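Local structure of putative exported protein (3FZX) at residues G194-E199 against S211-I216; I19-Y24 against L34-D39; L105-D110 against E123-T128; M80-V85 against I143-R148. The protein is of unknown function but binds calcium ions and may, like its LolA and LolB relatives, bind a lipid or lipoprotein. All blocks are in the same frame, centred on the assembly; numbering follows the deposited sequence. Where two conformers were deposited one is given.

Contact 1. Residues G194-E199 against S211-I216; sequences GIVRSE and SVLERI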
loop_
_atom_site.group_PDB
_atom_site.type_symbol
_atom_site.label_atom_id
_atom_site.label_comp_id
_atom_site.label_asym_id
_atom_site.label_seq_id
_atom_site.Cartn_x
_atom_site.Cartn_y
_atom_site.Cartn_z
ATOM N N GLY A 194 6.316 -15.705 -7.437
ATOM C CA GLY A 194 5.989 -15.217 -6.100
ATOM C C GLY A 194 6.148 -16.368 -5.134
ATOM O O GLY A 194 7.103 -17.158 -5.243
ATOM N N ILE A 195 5.183 -16.511 -4.234
ATOM C CA ILE A 195 5.223 -17.539 -3.194
ATOM C C ILE A 195 4.957 -18.926 -3.787
ATOM O O ILE A 195 3.894 -19.191 -4.378
ATOM C CB ILE A 195 4.161 -17.278 -2.056
ATOM C CG1 ILE A 195 4.270 -15.848 -1.476
ATOM C CG2 ILE A 195 4.250 -18.364 -0.972
ATOM C CD1 ILE A 195 5.658 -15.404 -1.119
ATOM N N VAL A 196 5.930 -19.802 -3.616
ATOM C CA VAL A 196 5.850 -21.184 -4.083
ATOM C C VAL A 196 5.326 -22.085 -2.962
ATOM O O VAL A 196 4.604 -23.048 -3.217
ATOM C CB VAL A 196 7.243 -21.643 -4.579
ATOM C CG1 VAL A 196 7.308 -23.122 -4.840
ATOM C CG2 VAL A 196 7.590 -20.860 -5.860
ATOM N N ARG A 197 5.710 -21.770 -1.724
ATOM C CA ARG A 197 5.319 -22.558 -0.581
ATOM C C ARG A 197 5.353 -21.682 0.651
ATOM O O ARG A 197 6.155 -20.745 0.718
ATOM C CB ARG A 197 6.281 -23.732 -0.429
ATOM C CG ARG A 197 5.986 -24.639 0.776
ATOM C CD ARG A 197 7.054 -25.741 0.960
ATOM N NE ARG A 197 6.704 -26.556 2.123
ATOM C CZ ARG A 197 5.853 -27.590 2.121
ATOM N NH1 ARG A 197 5.260 -28.020 1.012
ATOM N NH2 ARG A 197 5.581 -28.212 3.257
ATOM N N SER A 198 4.468 -21.956 1.601
ATOM C CA SER A 198 4.517 -21.315 2.906
ATOM C C SER A 198 4.018 -22.276 3.961
ATOM O O SER A 198 3.259 -23.210 3.658
ATOM C CB SER A 198 3.674 -20.047 2.954
ATOM O OG SER A 198 2.303 -20.379 3.022
ATOM N N GLU A 199 4.441 -22.041 5.202
ATOM C CA GLU A 199 4.052 -22.865 6.341
ATOM C C GLU A 199 3.860 -21.970 7.542
ATOM O O GLU A 199 4.664 -21.063 7.751
ATOM C CB GLU A 199 5.147 -23.873 6.670
ATOM C CG GLU A 199 5.382 -24.924 5.611
ATOM C CD GLU A 199 6.616 -25.769 5.893
ATOM O OE1 GLU A 199 7.272 -25.583 6.939
ATOM O OE2 GLU A 199 6.932 -26.608 5.052
ATOM N N SER A 211 0.638 -23.799 2.527
ATOM C CA SER A 211 0.172 -23.651 1.167
ATOM C C SER A 211 1.294 -24.020 0.202
ATOM O O SER A 211 2.476 -23.900 0.536
ATOM C CB SER A 211 -0.338 -22.226 0.941
ATOM O OG SER A 211 0.728 -21.312 0.802
ATOM N N VAL A 212 0.912 -24.516 -0.979
ATOM C CA VAL A 212 1.836 -24.982 -2.002
ATOM C C VAL A 212 1.301 -24.575 -3.380
ATOM O O VAL A 212 0.111 -24.718 -3.679
ATOM C CB VAL A 212 1.987 -26.538 -1.978
ATOM C CG1 VAL A 212 3.088 -27.000 -2.940
ATOM C CG2 VAL A 212 2.274 -27.037 -0.554
ATOM N N LEU A 213 2.190 -24.056 -4.212
ATOM C CA LEU A 213 1.898 -23.753 -5.609
ATOM C C LEU A 213 1.340 -25.005 -6.271
ATOM O O LEU A 213 1.921 -26.080 -6.176
ATOM C CB LEU A 213 3.183 -23.321 -6.328
ATOM C CG LEU A 213 3.064 -22.946 -7.818
ATOM C CD1 LEU A 213 2.161 -21.770 -8.016
ATOM C CD2 LEU A 213 4.472 -22.721 -8.384
ATOM N N GLU A 214 0.204 -24.851 -6.935
ATOM C CA GLU A 214 -0.512 -25.955 -7.538
ATOM C C GLU A 214 -0.480 -25.922 -9.074
ATOM O O GLU A 214 -0.404 -26.963 -9.701
ATOM C CB GLU A 214 -1.970 -25.925 -7.024
ATOM C CG GLU A 214 -2.945 -26.922 -7.662
ATOM C CD GLU A 214 -2.623 -28.364 -7.367
ATOM O OE1 GLU A 214 -1.819 -28.611 -6.454
ATOM O OE2 GLU A 214 -3.216 -29.259 -8.009
ATOM N N ARG A 215 -0.558 -24.743 -9.684
ATOM C CA ARG A 215 -0.635 -24.663 -11.138
ATOM C C ARG A 215 -0.185 -23.294 -11.678
ATOM O O ARG A 215 -0.473 -22.263 -11.065
ATOM C CB ARG A 215 -2.094 -24.928 -11.563
ATOM C CG ARG A 215 -2.321 -25.069 -13.057
ATOM C CD ARG A 215 -3.798 -25.088 -13.433
ATOM N NE ARG A 215 -3.958 -25.081 -14.894
ATOM C CZ ARG A 215 -5.115 -24.966 -15.566
ATOM N NH1 ARG A 215 -6.279 -24.845 -14.928
ATOM N NH2 ARG A 215 -5.105 -24.967 -16.901
ATOM N N ILE A 216 0.520 -23.325 -12.818
ATOM C CA ILE A 216 0.892 -22.159 -13.598
ATOM C C ILE A 216 0.267 -22.353 -14.984
ATOM O O ILE A 216 0.500 -23.366 -15.613
ATOM C CB ILE A 216 2.429 -22.056 -13.741
ATOM C CG1 ILE A 216 3.093 -21.805 -12.372
ATOM C CG2 ILE A 216 2.807 -20.919 -14.686
ATOM C CD1 ILE A 216 4.602 -22.042 -12.348
#
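R197 and S198 pair with V212 and S211 in a buried antiparallel beta hairpin, built from strands 194-202 and 207-217 of the closed antiparallel barrel. S198 and S211 form the hydrogen-bonded pair: S198 N reaches S211 O at 3.0 Å, and S211 N returns to S198 O at 2.9 Å. Further along, L213 N donates to V196 O over 2.8 Å. On its far side strand 194-202 meets strand 180-190, where V196 and R197 both face W188, a classic beta bulge, and the chain turns a corner at V196. The two serine side chains project from one face of the sheet; S198 OG and S211 OG are hydrogen-bonded at 2.9 Å, and either could be the donor. Small hydroxyls suit this buried place because each has a further partner: R21 NE donates to S211 OG, and Q200 NE2 bonds S198 OG. The other face carries R197 and V212. The extended R197 chain lies beside V212, with NH1 3.5 Å from V212 CG2. The NE/NH2 edge of the guanidinium makes a salt bridge to a single oxygen, R197 NE and NH2 meeting E199 OE2 at 2.9 and 2.8 Å from opposite faces of the carboxylate plane.

Contact 2. Residues I19-Y24 against L34-D39; sequences ITRNCY and LVYRVD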
loop_
_atom_site.group_PDB
_atom_site.type_symbol
_atom_site.label_atom_id
_atom_site.label_comp_id
_atom_site.label_asym_id
_atom_site.label_seq_id
_atom_site.Cartn_x
_atom_site.Cartn_y
_atom_site.Cartn_z
ATOM N N ILE A 19 -1.909 -18.198 -11.792
ATOM C CA ILE A 19 -1.190 -19.005 -10.805
ATOM C C ILE A 19 -2.217 -19.449 -9.778
ATOM O O ILE A 19 -3.021 -18.624 -9.330
ATOM C CB ILE A 19 -0.109 -18.174 -10.037
ATOM C CG1 ILE A 19 1.007 -17.701 -10.975
ATOM C CG2 ILE A 19 0.524 -18.965 -8.899
ATOM C CD1 ILE A 19 1.600 -18.736 -11.784
ATOM N N THR A 20 -2.205 -20.738 -9.428
ATOM C CA THR A 20 -3.085 -21.290 -8.410
ATOM C C THR A 20 -2.240 -21.836 -7.291
ATOM O O THR A 20 -1.275 -22.542 -7.541
ATOM C CB THR A 20 -3.928 -22.409 -8.973
ATOM O OG1 THR A 20 -4.623 -21.902 -10.104
ATOM C CG2 THR A 20 -4.944 -22.955 -7.924
ATOM N N ARG A 21 -2.609 -21.493 -6.056
ATOM C CA ARG A 21 -1.962 -22.030 -4.883
ATOM C C ARG A 21 -3.046 -22.649 -3.964
ATOM O O ARG A 21 -4.107 -22.056 -3.739
ATOM C CB ARG A 21 -1.179 -20.924 -4.183
ATOM C CG ARG A 21 -0.119 -21.478 -3.254
ATOM C CD ARG A 21 0.998 -20.517 -2.888
ATOM N NE ARG A 21 0.562 -19.609 -1.830
ATOM C CZ ARG A 21 0.289 -18.319 -1.974
ATOM N NH1 ARG A 21 0.440 -17.720 -3.148
ATOM N NH2 ARG A 21 -0.121 -17.617 -0.919
ATOM N N ASN A 22 -2.781 -23.850 -3.464
ATOM C CA ASN A 22 -3.703 -24.565 -2.581
ATOM C C ASN A 22 -3.307 -24.362 -1.121
ATOM O O ASN A 22 -2.104 -24.298 -0.817
ATOM C CB ASN A 22 -3.728 -26.072 -2.914
ATOM C CG ASN A 22 -4.536 -26.381 -4.154
ATOM O OD1 ASN A 22 -5.090 -25.492 -4.794
ATOM N ND2 ASN A 22 -4.624 -27.646 -4.486
ATOM N N CYS A 23 -4.319 -24.292 -0.236
ATOM C CA CYS A 23 -4.122 -24.124 1.216
ATOM C C CYS A 23 -4.591 -25.338 1.959
ATOM O O CYS A 23 -5.684 -25.826 1.673
ATOM C CB CYS A 23 -4.931 -22.935 1.717
ATOM S SG CYS A 23 -4.468 -21.434 0.817
ATOM N N TYR A 24 -3.785 -25.773 2.934
ATOM C CA TYR A 24 -4.017 -27.005 3.675
ATOM C C TYR A 24 -3.967 -26.818 5.203
ATOM O O TYR A 24 -3.233 -25.956 5.704
ATOM C CB TYR A 24 -2.956 -28.070 3.293
ATOM C CG TYR A 24 -2.862 -28.332 1.807
ATOM C CD1 TYR A 24 -3.690 -29.275 1.196
ATOM C CD2 TYR A 24 -1.931 -27.640 1.006
ATOM C CE1 TYR A 24 -3.625 -29.505 -0.187
ATOM C CE2 TYR A 24 -1.848 -27.875 -0.356
ATOM C CZ TYR A 24 -2.703 -28.808 -0.952
ATOM O OH TYR A 24 -2.673 -29.030 -2.306
ATOM N N LEU A 34 -6.352 -20.350 -3.900
ATOM C CA LEU A 34 -6.099 -18.955 -4.260
ATOM C C LEU A 34 -5.645 -18.897 -5.724
ATOM O O LEU A 34 -4.727 -19.628 -6.137
ATOM C CB LEU A 34 -5.022 -18.346 -3.354
ATOM C CG LEU A 34 -4.563 -16.903 -3.681
ATOM C CD1 LEU A 34 -5.746 -15.868 -3.655
ATOM C CD2 LEU A 34 -3.402 -16.451 -2.759
ATOM N N VAL A 35 -6.276 -18.020 -6.498
ATOM C CA VAL A 35 -5.999 -17.888 -7.934
ATOM C C VAL A 35 -5.678 -16.434 -8.239
ATOM O O VAL A 35 -6.474 -15.540 -7.904
ATOM C CB VAL A 35 -7.213 -18.287 -8.803
ATOM C CG1 VAL A 35 -6.832 -18.236 -10.289
ATOM C CG2 VAL A 35 -7.726 -19.665 -8.436
ATOM N N TYR A 36 -4.514 -16.201 -8.840
ATOM C CA TYR A 36 -4.115 -14.877 -9.289
ATOM C C TYR A 36 -4.141 -14.878 -10.804
ATOM O O TYR A 36 -3.708 -15.855 -11.425
ATOM C CB TYR A 36 -2.679 -14.583 -8.870
ATOM C CG TYR A 36 -2.451 -14.321 -7.417
ATOM C CD1 TYR A 36 -2.947 -13.160 -6.816
ATOM C CD2 TYR A 36 -1.663 -15.178 -6.647
ATOM C CE1 TYR A 36 -2.692 -12.872 -5.449
ATOM C CE2 TYR A 36 -1.407 -14.910 -5.299
ATOM C CZ TYR A 36 -1.923 -13.757 -4.700
ATOM O OH TYR A 36 -1.660 -13.497 -3.363
ATOM N N ARG A 37 -4.629 -13.801 -11.408
ATOM C CA ARG A 37 -4.536 -13.622 -12.853
ATOM C C ARG A 37 -3.970 -12.226 -13.176
ATOM O O ARG A 37 -4.502 -11.201 -12.704
ATOM C CB ARG A 37 -5.891 -13.830 -13.524
ATOM C CG ARG A 37 -5.830 -13.729 -15.058
ATOM C CD ARG A 37 -7.200 -13.822 -15.747
ATOM N NE ARG A 37 -8.261 -13.033 -15.113
ATOM C CZ ARG A 37 -8.433 -11.712 -15.225
ATOM N NH1 ARG A 37 -7.601 -10.950 -15.944
ATOM N NH2 ARG A 37 -9.453 -11.143 -14.590
ATOM N N VAL A 38 -2.892 -12.200 -13.961
ATOM C CA VAL A 38 -2.257 -10.961 -14.382
ATOM C C VAL A 38 -3.197 -10.227 -15.339
ATOM O O VAL A 38 -3.523 -10.750 -16.404
ATOM C CB VAL A 38 -0.910 -11.217 -15.091
ATOM C CG1 VAL A 38 -0.352 -9.894 -15.670
ATOM C CG2 VAL A 38 0.094 -11.860 -14.138
ATOM N N ASP A 39 -3.661 -9.053 -14.931
ATOM C CA ASP A 39 -4.592 -8.233 -15.726
ATOM C C ASP A 39 -3.811 -7.323 -16.660
ATOM O O ASP A 39 -4.084 -7.283 -17.840
ATOM C CB ASP A 39 -5.484 -7.372 -14.824
ATOM C CG ASP A 39 -6.736 -6.841 -15.555
ATOM O OD1 ASP A 39 -7.578 -7.670 -15.949
ATOM O OD2 ASP A 39 -6.908 -5.608 -15.715
#
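R21 and L34 both set CG anti to the backbone N (chi1 -160° in R21), and the arginine then bends at chi3, 80°, while the two side chains run alongside each other on one face of the sheet. There R21 NH2 lies 3.9 Å from L34 CD2. Y36 joins from the next place on the same face, its CE2 4.0 Å from R21 NH1, which meets the ring at the edge and in its plane; guanidinium and ring are turned 34° apart. The guanidinium thus packs against a methyl and a ring edge, while R21 NH1 makes a salt bridge with D84, whose OD1 is also hydrogen-bonded to Y36 OH. Arginine suits the place because its flat head can pack while its N-H groups reach D84, which probably offsets its charge. T20 and V35, branched at CB as suits a strand, stand side by side on the other face. Two pairs of backbone bonds close the ladder, including Y36 N to I19 O at 2.9 Å and L34 N to R21 O at 2.8 Å. In the barrel, strand 18-25 of this hairpin lies between strands 30-44 and 207-217; strand 47-58 borders 30-44 beyond, where F56 touches L34 and Y54 touches Y36.

Contact 3. Residues L105-D110 against E123-T128; sequences LMNYPD and EFDDGT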
loop_
_atom_site.group_PDB
_atom_site.type_symbol
_atom_site.label_atom_id
_atom_site.label_comp_id
_atom_site.label_asym_id
_atom_site.label_seq_id
_atom_site.Cartn_x
_atom_site.Cartn_y
_atom_site.Cartn_z
ATOM N N LEU A 105 2.793 -2.423 0.956
ATOM C CA LEU A 105 3.471 -3.144 -0.105
ATOM C C LEU A 105 4.707 -3.653 0.641
ATOM O O LEU A 105 5.418 -2.876 1.255
ATOM C CB LEU A 105 3.861 -2.231 -1.271
ATOM C CG LEU A 105 2.741 -1.595 -2.075
ATOM C CD1 LEU A 105 3.326 -0.673 -3.125
ATOM C CD2 LEU A 105 1.875 -2.684 -2.698
HETATM N N MSE A 106 4.930 -4.957 0.622
HETATM C CA MSE A 106 6.058 -5.558 1.296
HETATM C C MSE A 106 7.162 -5.955 0.295
HETATM O O MSE A 106 6.885 -6.536 -0.758
HETATM C CB MSE A 106 5.572 -6.799 2.042
HETATM C CG MSE A 106 6.617 -7.417 2.919
HETATM SE SE MSE A 106 5.714 -8.469 4.321
HETATM C CE MSE A 106 5.308 -9.931 3.281
ATOM N N ASN A 107 8.402 -5.705 0.681
ATOM C CA ASN A 107 9.561 -5.925 -0.183
ATOM C C ASN A 107 10.074 -7.375 -0.157
ATOM O O ASN A 107 9.944 -8.065 0.854
ATOM C CB ASN A 107 10.684 -4.961 0.200
ATOM C CG ASN A 107 11.355 -5.356 1.511
ATOM O OD1 ASN A 107 10.689 -5.571 2.540
ATOM N ND2 ASN A 107 12.654 -5.521 1.467
ATOM N N TYR A 108 10.620 -7.837 -1.280
ATOM C CA TYR A 108 11.187 -9.175 -1.374
ATOM C C TYR A 108 12.557 -9.044 -1.992
ATOM O O TYR A 108 12.668 -8.863 -3.197
ATOM C CB TYR A 108 10.292 -10.113 -2.199
ATOM C CG TYR A 108 9.082 -10.537 -1.431
ATOM C CD1 TYR A 108 7.985 -9.685 -1.290
ATOM C CD2 TYR A 108 9.053 -11.765 -0.784
ATOM C CE1 TYR A 108 6.880 -10.054 -0.538
ATOM C CE2 TYR A 108 7.961 -12.149 -0.036
ATOM C CZ TYR A 108 6.874 -11.291 0.095
ATOM O OH TYR A 108 5.784 -11.679 0.850
ATOM N N PRO A 109 13.615 -9.108 -1.166
ATOM C CA PRO A 109 14.949 -8.993 -1.715
ATOM C C PRO A 109 15.327 -10.109 -2.668
ATOM O O PRO A 109 14.809 -11.244 -2.609
ATOM C CB PRO A 109 15.867 -9.038 -0.498
ATOM C CG PRO A 109 15.028 -9.050 0.691
ATOM C CD PRO A 109 13.613 -9.298 0.292
ATOM N N ASP A 110 16.263 -9.757 -3.532
ATOM C CA ASP A 110 16.782 -10.626 -4.563
ATOM C C ASP A 110 18.074 -11.258 -4.051
ATOM O O ASP A 110 19.164 -10.719 -4.251
ATOM C CB ASP A 110 17.026 -9.782 -5.815
ATOM C CG ASP A 110 17.544 -10.578 -6.978
ATOM O OD1 ASP A 110 17.760 -11.810 -6.839
ATOM O OD2 ASP A 110 17.709 -9.946 -8.041
ATOM N N GLU A 123 17.456 -6.246 5.405
ATOM C CA GLU A 123 16.922 -5.996 4.069
ATOM C C GLU A 123 15.423 -6.299 3.943
ATOM O O GLU A 123 14.863 -6.050 2.875
ATOM C CB GLU A 123 17.640 -6.820 2.992
ATOM C CG GLU A 123 19.172 -6.666 2.939
ATOM C CD GLU A 123 19.926 -7.626 3.883
ATOM O OE1 GLU A 123 19.342 -8.066 4.917
ATOM O OE2 GLU A 123 21.107 -7.924 3.588
ATOM N N PHE A 124 14.776 -6.847 4.976
ATOM C CA PHE A 124 13.332 -7.199 4.894
ATOM C C PHE A 124 12.506 -6.242 5.735
ATOM O O PHE A 124 12.813 -6.058 6.888
ATOM C CB PHE A 124 13.088 -8.612 5.429
ATOM C CG PHE A 124 13.758 -9.707 4.643
ATOM C CD1 PHE A 124 15.051 -10.092 4.928
ATOM C CD2 PHE A 124 13.081 -10.370 3.649
ATOM C CE1 PHE A 124 15.642 -11.103 4.227
ATOM C CE2 PHE A 124 13.661 -11.368 2.941
ATOM C CZ PHE A 124 14.952 -11.744 3.215
ATOM N N ASP A 125 11.453 -5.650 5.178
ATOM C CA ASP A 125 10.584 -4.745 5.934
ATOM C C ASP A 125 9.419 -5.520 6.556
ATOM O O ASP A 125 8.956 -6.526 6.008
ATOM C CB ASP A 125 9.947 -3.697 5.035
ATOM C CG ASP A 125 10.956 -2.761 4.378
ATOM O OD1 ASP A 125 12.053 -2.492 4.938
ATOM O OD2 ASP A 125 10.619 -2.270 3.270
ATOM N N ASP A 126 8.954 -5.020 7.692
ATOM C CA ASP A 126 7.785 -5.526 8.367
ATOM C C ASP A 126 6.535 -5.041 7.625
ATOM O O ASP A 126 6.601 -4.098 6.850
ATOM C CB ASP A 126 7.747 -5.017 9.820
ATOM C CG ASP A 126 8.914 -5.510 10.648
ATOM O OD1 ASP A 126 9.624 -6.449 10.250
ATOM O OD2 ASP A 126 9.140 -4.934 11.712
ATOM N N GLY A 127 5.391 -5.667 7.877
ATOM C CA GLY A 127 4.158 -5.197 7.271
ATOM C C GLY A 127 2.958 -5.650 8.045
ATOM O O GLY A 127 3.029 -6.663 8.740
ATOM N N THR A 128 1.866 -4.885 7.919
ATOM C CA THR A 128 0.615 -5.185 8.609
ATOM C C THR A 128 -0.551 -5.202 7.617
ATOM O O THR A 128 -0.736 -4.271 6.832
ATOM C CB THR A 128 0.356 -4.182 9.726
ATOM O OG1 THR A 128 1.461 -4.238 10.624
ATOM C CG2 THR A 128 -0.938 -4.492 10.481
HETATM O O HOH W 1 7.519 -2.552 2.591
#
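N107 and P109 hold the tight part of this contact against E123, F124 and D125, while the carboxylates of D125 and E123 belong to its exposed side. N107 grips the backbone of the opposing loop with both ends of its amide, as a carboxamide, with an acceptor and a donor side by side, is well suited to do. OD1 accepts D125 N at 2.7 Å on an in-plane lone pair, and ND2 donates within its own amide plane to E123 O, also at 2.7 Å. Chi1, 73°, puts N107 CG between backbone N and carbonyl carbon, and chi2, -52°, sets the turn of the amide. Beside it the P109 ring crosses F124 at about a right angle; CG sits over one face, 3.7 Å from the ring centroid, in a CH-pi contact, and CD comes within 3.4 Å of F124 CE2. Rigid proline and flat phenylalanine suit such close contact. On the open side a water lies between L105 O and D125 OD2 and bonds both. The loop just before E123 carries D121 and D122, which bind calcium. R148 of strand 136-158 joins strand 99-107 to the loop before strand 127-133, NH2 bonding N107 O and NH1 bonding D125 O.

Contact 4. Residues M80-V85 against I143-R148; sequences MSMGDV and ISVFDR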
loop_
_atom_site.group_PDB
_atom_site.type_symbol
_atom_site.label_atom_id
_atom_site.label_comp_id
_atom_site.label_asym_id
_atom_site.label_seq_id
_atom_site.Cartn_x
_atom_site.Cartn_y
_atom_site.Cartn_z
HETATM N N MSE A 80 5.349 -5.991 -3.102
HETATM C CA MSE A 80 3.987 -6.343 -3.469
HETATM C C MSE A 80 3.015 -6.334 -2.302
HETATM O O MSE A 80 3.403 -6.358 -1.135
HETATM C CB MSE A 80 3.917 -7.704 -4.193
HETATM C CG MSE A 80 4.232 -8.909 -3.320
HETATM SE SE MSE A 80 4.078 -10.611 -4.387
HETATM C CE MSE A 80 5.182 -11.708 -3.179
ATOM N N SER A 81 1.737 -6.294 -2.655
ATOM C CA SER A 81 0.642 -6.449 -1.709
ATOM C C SER A 81 0.776 -7.730 -0.917
ATOM O O SER A 81 1.310 -8.735 -1.407
ATOM C CB SER A 81 -0.690 -6.519 -2.458
ATOM O OG SER A 81 -0.873 -5.356 -3.210
HETATM N N MSE A 82 0.237 -7.703 0.295
HETATM C CA MSE A 82 0.400 -8.789 1.252
HETATM C C MSE A 82 -0.700 -9.858 1.164
HETATM O O MSE A 82 -0.874 -10.642 2.090
HETATM C CB MSE A 82 0.461 -8.189 2.665
HETATM C CG MSE A 82 1.707 -7.379 2.937
HETATM SE SE MSE A 82 1.525 -6.539 4.688
HETATM C CE MSE A 82 1.687 -8.179 5.816
ATOM N N GLY A 83 -1.452 -9.878 0.066
ATOM C CA GLY A 83 -2.450 -10.918 -0.203
ATOM C C GLY A 83 -2.099 -12.300 0.346
ATOM O O GLY A 83 -2.915 -12.928 1.035
ATOM N N ASP A 84 -0.873 -12.742 0.101
ATOM C CA ASP A 84 -0.424 -14.058 0.530
ATOM C C ASP A 84 -0.536 -14.367 2.040
ATOM O O ASP A 84 -0.845 -15.508 2.409
ATOM C CB ASP A 84 0.981 -14.311 -0.022
ATOM C CG ASP A 84 1.016 -14.215 -1.598
ATOM O OD1 ASP A 84 0.190 -14.909 -2.257
ATOM O OD2 ASP A 84 1.829 -13.420 -2.161
ATOM N N VAL A 85 -0.364 -13.371 2.912
ATOM C CA VAL A 85 -0.558 -13.597 4.350
ATOM C C VAL A 85 -2.063 -13.781 4.661
ATOM O O VAL A 85 -2.398 -14.273 5.719
ATOM C CB VAL A 85 0.076 -12.481 5.266
ATOM C CG1 VAL A 85 1.432 -12.024 4.730
ATOM C CG2 VAL A 85 -0.852 -11.300 5.427
ATOM N N ILE A 143 -3.175 -8.883 10.752
ATOM C CA ILE A 143 -2.022 -9.808 10.669
ATOM C C ILE A 143 -0.729 -9.001 10.538
ATOM O O ILE A 143 -0.496 -8.334 9.518
ATOM C CB ILE A 143 -2.102 -10.807 9.497
ATOM C CG1 ILE A 143 -3.409 -11.621 9.531
ATOM C CG2 ILE A 143 -0.910 -11.815 9.581
ATOM C CD1 ILE A 143 -3.704 -12.381 8.230
ATOM N N SER A 144 0.094 -9.048 11.570
ATOM C CA SER A 144 1.360 -8.330 11.578
ATOM C C SER A 144 2.490 -9.307 11.308
ATOM O O SER A 144 2.604 -10.319 12.001
ATOM C CB SER A 144 1.571 -7.664 12.928
ATOM O OG SER A 144 2.562 -6.658 12.809
ATOM N N VAL A 145 3.297 -9.024 10.281
ATOM C CA VAL A 145 4.449 -9.886 9.897
ATOM C C VAL A 145 5.710 -9.079 10.184
ATOM O O VAL A 145 5.822 -7.909 9.789
ATOM C CB VAL A 145 4.401 -10.310 8.419
ATOM C CG1 VAL A 145 5.615 -11.161 8.033
ATOM C CG2 VAL A 145 3.104 -11.084 8.135
ATOM N N PHE A 146 6.650 -9.681 10.899
ATOM C CA PHE A 146 7.833 -8.953 11.329
ATOM C C PHE A 146 9.028 -9.853 11.554
ATOM O O PHE A 146 8.908 -11.069 11.574
ATOM C CB PHE A 146 7.529 -8.101 12.576
ATOM C CG PHE A 146 6.994 -8.890 13.744
ATOM C CD1 PHE A 146 5.640 -9.194 13.829
ATOM C CD2 PHE A 146 7.848 -9.347 14.735
ATOM C CE1 PHE A 146 5.155 -9.941 14.878
ATOM C CE2 PHE A 146 7.375 -10.098 15.793
ATOM C CZ PHE A 146 6.024 -10.395 15.869
ATOM N N ASP A 147 10.198 -9.236 11.649
ATOM C CA ASP A 147 11.431 -9.956 11.843
ATOM C C ASP A 147 11.638 -10.999 10.757
ATOM O O ASP A 147 12.092 -12.073 11.022
ATOM C CB ASP A 147 11.448 -10.613 13.236
ATOM C CG ASP A 147 11.582 -9.598 14.361
ATOM O OD1 ASP A 147 11.650 -8.363 14.094
ATOM O OD2 ASP A 147 11.623 -10.029 15.533
ATOM N N ARG A 148 11.316 -10.661 9.523
ATOM C CA ARG A 148 11.578 -11.551 8.410
ATOM C C ARG A 148 13.114 -11.636 8.262
ATOM O O ARG A 148 13.834 -10.652 8.468
ATOM C CB ARG A 148 10.954 -10.982 7.144
ATOM C CG ARG A 148 9.464 -10.772 7.250
ATOM C CD ARG A 148 8.976 -9.701 6.295
ATOM N NE ARG A 148 9.019 -10.180 4.944
ATOM C CZ ARG A 148 9.306 -9.471 3.846
ATOM N NH1 ARG A 148 9.602 -8.165 3.867
ATOM N NH2 ARG A 148 9.293 -10.123 2.692
#
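V85 and M82 meet I143 and V145 without a ring or other flat side chain between them; the closest approach to a planar group is that of I143 CD1 to the carbonyl of V85, 3.4 Å from its O. The flat side chains nearby face other partners: F146 has D147 OD1 at its ring edge, in plane, and the R148 guanidinium makes a cation-pi contact with Y108. What remains is aliphatic contact, fitting for a buried position. V85 and I143 slide past each other in opposite directions, with V85 CG2 4.1 Å from I143 CD1. The other methyl of the valine, CG1, lies 3.9 Å from V145 CG2. That same V145 CG2 receives the end of M82, CE at 4.0 Å; the unbranched methionine-type chain, here selenomethionine, is straight to SE and then bends at chi3, 70°, its flexibility suiting a reach across the interior. Branched I143 and V145 are at home in a strand and send alternate side chains to this side. V85 owes its place to a short 3-10 turn, in which its N bonds M82 O. The contact spans the barrel interior: strands 99-107 and 127-133 lie between strands 77-81 and 136-158 in sheet order, and strand 161-175 brings Y170 against V145.

Contacts 1 and 2 are hairpin ladders that share a seam, because strands 207-217 and 18-25 are neighbours and T20 bonds E214 and R215 across it. Contact 4 is wholly buried and essentially apolar, joining elements that are not adjacent in the sheet. Contact 3 is the one with a marked solvent side: it ties a loop close to the calcium ligands by a side-chain amide, and is nested in the chain loop closed by contact 4, to which R148 and M80 bind it. D84 links contact 4 to contact 2. Contacts 2 and 3, about 21 Å apart between centres, do not touch.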